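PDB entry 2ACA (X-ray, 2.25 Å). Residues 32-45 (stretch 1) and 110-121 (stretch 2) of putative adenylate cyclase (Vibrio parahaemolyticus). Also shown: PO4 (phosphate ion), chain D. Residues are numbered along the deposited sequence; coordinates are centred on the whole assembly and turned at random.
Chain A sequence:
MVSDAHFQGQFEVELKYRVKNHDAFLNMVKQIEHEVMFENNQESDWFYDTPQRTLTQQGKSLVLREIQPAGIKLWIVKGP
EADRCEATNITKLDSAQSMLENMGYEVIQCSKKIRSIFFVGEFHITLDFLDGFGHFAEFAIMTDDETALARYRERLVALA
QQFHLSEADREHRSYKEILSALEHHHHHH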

# COMPACT_ATOMS: atom_id res chain seq x y z
N ILE A 32 28.87 16.49 12.36
CA ILE A 32 27.85 17.34 11.75
C ILE A 32 26.52 17.23 12.51
O ILE A 32 26.18 16.17 13.02
CB ILE A 32 27.60 16.95 10.27
CG1 ILE A 32 28.91 17.05 9.49
CG2 ILE A 32 26.55 17.87 9.66
CD1 ILE A 32 28.78 16.69 8.02
N GLU A 33 25.79 18.33 12.58
CA GLU A 33 24.50 18.32 13.26
C GLU A 33 23.53 17.60 12.34
O GLU A 33 23.26 18.05 11.23
CB GLU A 33 24.03 19.76 13.52
CG GLU A 33 23.54 20.01 14.94
CD GLU A 33 22.22 19.31 15.25
OE1 GLU A 33 21.76 19.41 16.41
OE2 GLU A 33 21.65 18.67 14.34
N HIS A 34 23.01 16.47 12.80
CA HIS A 34 22.09 15.68 11.98
C HIS A 34 21.11 14.84 12.78
O HIS A 34 21.33 14.53 13.96
CB HIS A 34 22.89 14.76 11.06
CG HIS A 34 23.66 13.70 11.79
ND1 HIS A 34 24.67 14.00 12.67
CD2 HIS A 34 23.57 12.35 11.76
CE1 HIS A 34 25.18 12.88 13.16
NE2 HIS A 34 24.52 11.86 12.62
N GLU A 35 20.01 14.47 12.13
CA GLU A 35 18.99 13.63 12.73
C GLU A 35 19.21 12.23 12.16
O GLU A 35 19.74 12.07 11.06
CB GLU A 35 17.59 14.13 12.34
CG GLU A 35 16.75 14.64 13.51
CD GLU A 35 16.38 13.54 14.50
OE1 GLU A 35 17.29 13.04 15.21
OE2 GLU A 35 15.19 13.17 14.56
N VAL A 36 18.82 11.20 12.92
CA VAL A 36 19.01 9.83 12.46
C VAL A 36 17.69 9.10 12.29
O VAL A 36 16.89 9.03 13.22
CB VAL A 36 19.88 9.05 13.46
CG1 VAL A 36 20.18 7.67 12.91
CG2 VAL A 36 21.16 9.80 13.73
N MSE A 37 17.46 8.56 11.10
CA MSE A 37 16.23 7.83 10.81
C MSE A 37 16.41 6.39 11.29
O MSE A 37 15.50 5.78 11.85
CB MSE A 37 15.92 7.87 9.31
CG MSE A 37 14.57 7.26 8.93
SE MSE A 37 14.19 7.36 7.03
CE MSE A 37 12.32 6.88 7.07
N PHE A 38 17.60 5.86 11.07
CA PHE A 38 17.93 4.51 11.52
C PHE A 38 19.33 4.18 11.03
O PHE A 38 19.79 4.73 10.03
CB PHE A 38 16.90 3.48 11.02
CG PHE A 38 16.90 3.29 9.53
CD1 PHE A 38 17.91 2.55 8.91
CD2 PHE A 38 15.89 3.83 8.75
CE1 PHE A 38 17.90 2.36 7.53
CE2 PHE A 38 15.87 3.64 7.37
CZ PHE A 38 16.88 2.91 6.76
N GLU A 39 20.01 3.30 11.74
CA GLU A 39 21.36 2.91 11.37
C GLU A 39 21.49 1.41 11.37
O GLU A 39 20.87 0.72 12.18
CB GLU A 39 22.35 3.50 12.38
CG GLU A 39 22.28 5.01 12.55
CD GLU A 39 23.11 5.48 13.74
OE1 GLU A 39 23.18 6.71 13.98
OE2 GLU A 39 23.68 4.63 14.44
N ASN A 40 22.30 0.89 10.45
CA ASN A 40 22.57 -0.54 10.34
C ASN A 40 21.37 -1.50 10.26
O ASN A 40 21.41 -2.60 10.83
CB ASN A 40 23.49 -0.96 11.48
CG ASN A 40 24.77 -0.14 11.53
OD1 ASN A 40 25.52 -0.08 10.55
ND2 ASN A 40 25.03 0.50 12.66
N ASN A 41 20.30 -1.11 9.57
CA ASN A 41 19.15 -2.00 9.40
C ASN A 41 19.41 -2.84 8.16
O ASN A 41 20.28 -2.51 7.35
CB ASN A 41 17.85 -1.22 9.17
CG ASN A 41 17.23 -0.70 10.44
OD1 ASN A 41 16.01 -0.54 10.52
ND2 ASN A 41 18.05 -0.41 11.44
N GLN A 42 18.65 -3.92 8.01
CA GLN A 42 18.78 -4.74 6.82
C GLN A 42 17.64 -4.30 5.90
O GLN A 42 16.48 -4.22 6.32
CB GLN A 42 18.61 -6.22 7.15
CG GLN A 42 18.85 -7.12 5.94
CD GLN A 42 18.42 -8.55 6.18
OE1 GLN A 42 17.24 -8.84 6.38
NE2 GLN A 42 19.39 -9.47 6.15
N GLU A 43 17.97 -3.97 4.65
CA GLU A 43 16.92 -3.58 3.72
C GLU A 43 16.77 -4.63 2.64
O GLU A 43 17.74 -5.00 1.99
CB GLU A 43 17.21 -2.23 3.05
CG GLU A 43 16.11 -1.86 2.04
CD GLU A 43 16.37 -0.56 1.30
OE1 GLU A 43 16.41 0.50 1.94
OE2 GLU A 43 16.53 -0.62 0.06
N SER A 44 15.55 -5.11 2.48
CA SER A 44 15.24 -6.11 1.46
C SER A 44 14.38 -5.42 0.40
O SER A 44 13.48 -4.65 0.73
CB SER A 44 14.45 -7.27 2.06
OG SER A 44 15.18 -7.89 3.10
N ASP A 45 14.69 -5.68 -0.85
CA ASP A 45 13.92 -5.12 -1.95
C ASP A 45 13.46 -6.22 -2.89
O ASP A 45 14.20 -7.16 -3.20
CB ASP A 45 14.74 -4.08 -2.72
CG ASP A 45 15.04 -2.84 -1.89
OD1 ASP A 45 16.01 -2.85 -1.11
OD2 ASP A 45 14.28 -1.84 -2.01
N CYS A 110 15.23 -9.78 -6.32
CA CYS A 110 15.15 -9.54 -4.89
C CYS A 110 16.56 -9.21 -4.42
O CYS A 110 17.53 -9.62 -5.04
CB CYS A 110 14.60 -10.77 -4.16
SG CYS A 110 15.31 -12.34 -4.64
N SER A 111 16.67 -8.46 -3.33
CA SER A 111 17.98 -8.07 -2.83
C SER A 111 17.97 -7.70 -1.36
O SER A 111 16.93 -7.34 -0.81
CB SER A 111 18.51 -6.89 -3.64
OG SER A 111 17.64 -5.78 -3.51
N LYS A 112 19.15 -7.79 -0.75
CA LYS A 112 19.35 -7.44 0.65
C LYS A 112 20.58 -6.55 0.75
O LYS A 112 21.50 -6.64 -0.06
CB LYS A 112 19.59 -8.70 1.50
CG LYS A 112 18.40 -9.63 1.61
CD LYS A 112 18.61 -10.62 2.75
CE LYS A 112 17.46 -11.63 2.85
NZ LYS A 112 17.42 -12.56 1.68
N LYS A 113 20.61 -5.68 1.75
CA LYS A 113 21.74 -4.78 1.93
C LYS A 113 21.57 -4.19 3.32
O LYS A 113 20.46 -4.19 3.87
CB LYS A 113 21.71 -3.65 0.89
CG LYS A 113 20.75 -2.52 1.24
CD LYS A 113 20.05 -1.91 0.03
CE LYS A 113 20.94 -1.01 -0.78
NZ LYS A 113 21.85 -1.80 -1.63
N ILE A 114 22.67 -3.71 3.90
CA ILE A 114 22.63 -3.09 5.22
C ILE A 114 22.59 -1.60 4.93
O ILE A 114 23.40 -1.10 4.15
CB ILE A 114 23.89 -3.47 6.04
CG1 ILE A 114 23.99 -4.99 6.16
CG2 ILE A 114 23.81 -2.86 7.43
CD1 ILE A 114 22.79 -5.66 6.83
N ARG A 115 21.65 -0.90 5.53
CA ARG A 115 21.53 0.53 5.26
C ARG A 115 21.38 1.44 6.48
O ARG A 115 20.91 1.02 7.54
CB ARG A 115 20.35 0.75 4.29
CG ARG A 115 19.80 2.17 4.25
CD ARG A 115 18.79 2.34 3.12
NE ARG A 115 19.46 2.32 1.83
CZ ARG A 115 18.88 2.56 0.66
NH1 ARG A 115 17.58 2.83 0.60
NH2 ARG A 115 19.61 2.57 -0.45
N SER A 116 21.80 2.69 6.30
CA SER A 116 21.71 3.72 7.32
C SER A 116 21.26 5.00 6.62
O SER A 116 21.75 5.32 5.54
CB SER A 116 23.07 3.97 7.98
OG SER A 116 23.44 2.89 8.83
N ILE A 117 20.33 5.70 7.24
CA ILE A 117 19.84 6.95 6.67
C ILE A 117 19.89 8.06 7.71
O ILE A 117 19.44 7.89 8.85
CB ILE A 117 18.39 6.79 6.16
CG1 ILE A 117 18.34 5.68 5.10
CG2 ILE A 117 17.90 8.11 5.55
CD1 ILE A 117 17.00 5.57 4.35
N PHE A 118 20.47 9.20 7.33
CA PHE A 118 20.59 10.35 8.22
C PHE A 118 19.98 11.59 7.60
O PHE A 118 19.83 11.68 6.39
CB PHE A 118 22.06 10.64 8.54
CG PHE A 118 22.82 9.46 9.02
CD1 PHE A 118 23.49 8.64 8.13
CD2 PHE A 118 22.87 9.15 10.38
CE1 PHE A 118 24.20 7.53 8.57
CE2 PHE A 118 23.57 8.05 10.83
CZ PHE A 118 24.24 7.24 9.92
N PHE A 119 19.65 12.55 8.45
CA PHE A 119 19.06 13.80 8.02
C PHE A 119 20.00 14.97 8.31
O PHE A 119 20.66 14.99 9.36
CB PHE A 119 17.73 14.05 8.76
CG PHE A 119 16.63 13.09 8.41
CD1 PHE A 119 15.49 13.01 9.21
CD2 PHE A 119 16.70 12.28 7.28
CE1 PHE A 119 14.44 12.15 8.89
CE2 PHE A 119 15.66 11.41 6.95
CZ PHE A 119 14.52 11.35 7.76
N VAL A 120 20.07 15.91 7.39
CA VAL A 120 20.90 17.11 7.54
C VAL A 120 20.07 18.16 6.84
O VAL A 120 20.20 18.37 5.63
CB VAL A 120 22.27 16.97 6.84
CG1 VAL A 120 23.01 18.29 6.89
CG2 VAL A 120 23.10 15.89 7.52
N GLY A 121 19.21 18.83 7.60
CA GLY A 121 18.34 19.83 7.02
C GLY A 121 17.21 19.05 6.38
O GLY A 121 16.59 18.21 7.03
P PO4 D . 16.76 4.51 -2.94
O1 PO4 D . 17.36 3.32 -3.59
O2 PO4 D . 17.05 5.72 -3.75
O3 PO4 D . 17.33 4.68 -1.58
O4 PO4 D . 15.29 4.33 -2.83
O HOH W 1 26.55 2.81 9.69
O HOH W 2 18.01 -4.46 -0.65

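The two stretches pair as antiparallel strands, and together they bury 1207 Å². Glu43 and Phe119 each have 92 Å² covered by the other stretch, the largest values in the contact. Arg115 follows with 77 Å².

Glu43 lies in the regular part of the ladder, opposite Lys113. Its backbone is held from both directions. Glu43 N donates to Lys113 O at 2.6 Å, nearly in line. The return bond, Lys113 N to Glu43 O at 3.0 Å, is weak because its angle is only 128°. The side chain is extended, with chi1 and chi2 both t, and its end comes nearer to the second strand. There Glu43 OE1 forms a salt bridge with Arg115 NH1 at 2.9 Å. The other carboxylate oxygen, OE2, lies over one face of the guanidinium. The pair lies on the side of the sheet that also carries Asn41, Lys113 and Asp45, and all five residues are buried. Glu43 OE2 is 2.6 Å from Asp45 OD1; one of the two acids probably carries a proton.

Water 2 ties this end together. It donates to Glu43 O at 2.7 Å and to Asp45 OD1 at 2.6 Å, and accepts from Ser111 OG at 3.2 Å.

Arg115 pairs with Asn41 through two backbone bonds: Arg115 N to Asn41 O, 2.8 Å, and Asn41 N to Arg115 O, 3.0 Å. Its guanidinium also reaches the phosphate ion, probably from the crystallisation liquor. The bond from Arg115 NH1 to PO4 O3 is 2.9 Å long but weak. Arg115 O sits at the edge of the Phe38 ring, 3.3 Å from Phe38 CE1.

Between Asn41 and Val36 the register shifts twice, by one residue each time. These are beta bulges, and the first stretch turns a corner here. Ser116 helps hold the turn: Asn40 N donates to Ser116 OG at 2.8 Å. Phe38 remains paired, since Ile117 N donates to Phe38 O at 3.0 Å. Ile117 N lies over one face of the Phe38 ring, and Phe38 CZ is 3.5 Å from Ile117 CG1.

Beyond the bulges, Phe119 pairs with Glu35. Phe119 N donates to Glu35 O at 2.7 Å, with an angle of 167°. The Phe119 ring packs obliquely against Glu35 and Met37; Met37 CB is 4.1 Å from Phe119 CZ. Met37, a selenomethionine, places SE 5.2 Å from the centroid of the Phe119 ring. Neighbouring Phe118 points to the other face, where Phe118 CD2 meets Val36 CG2 at 3.8 Å.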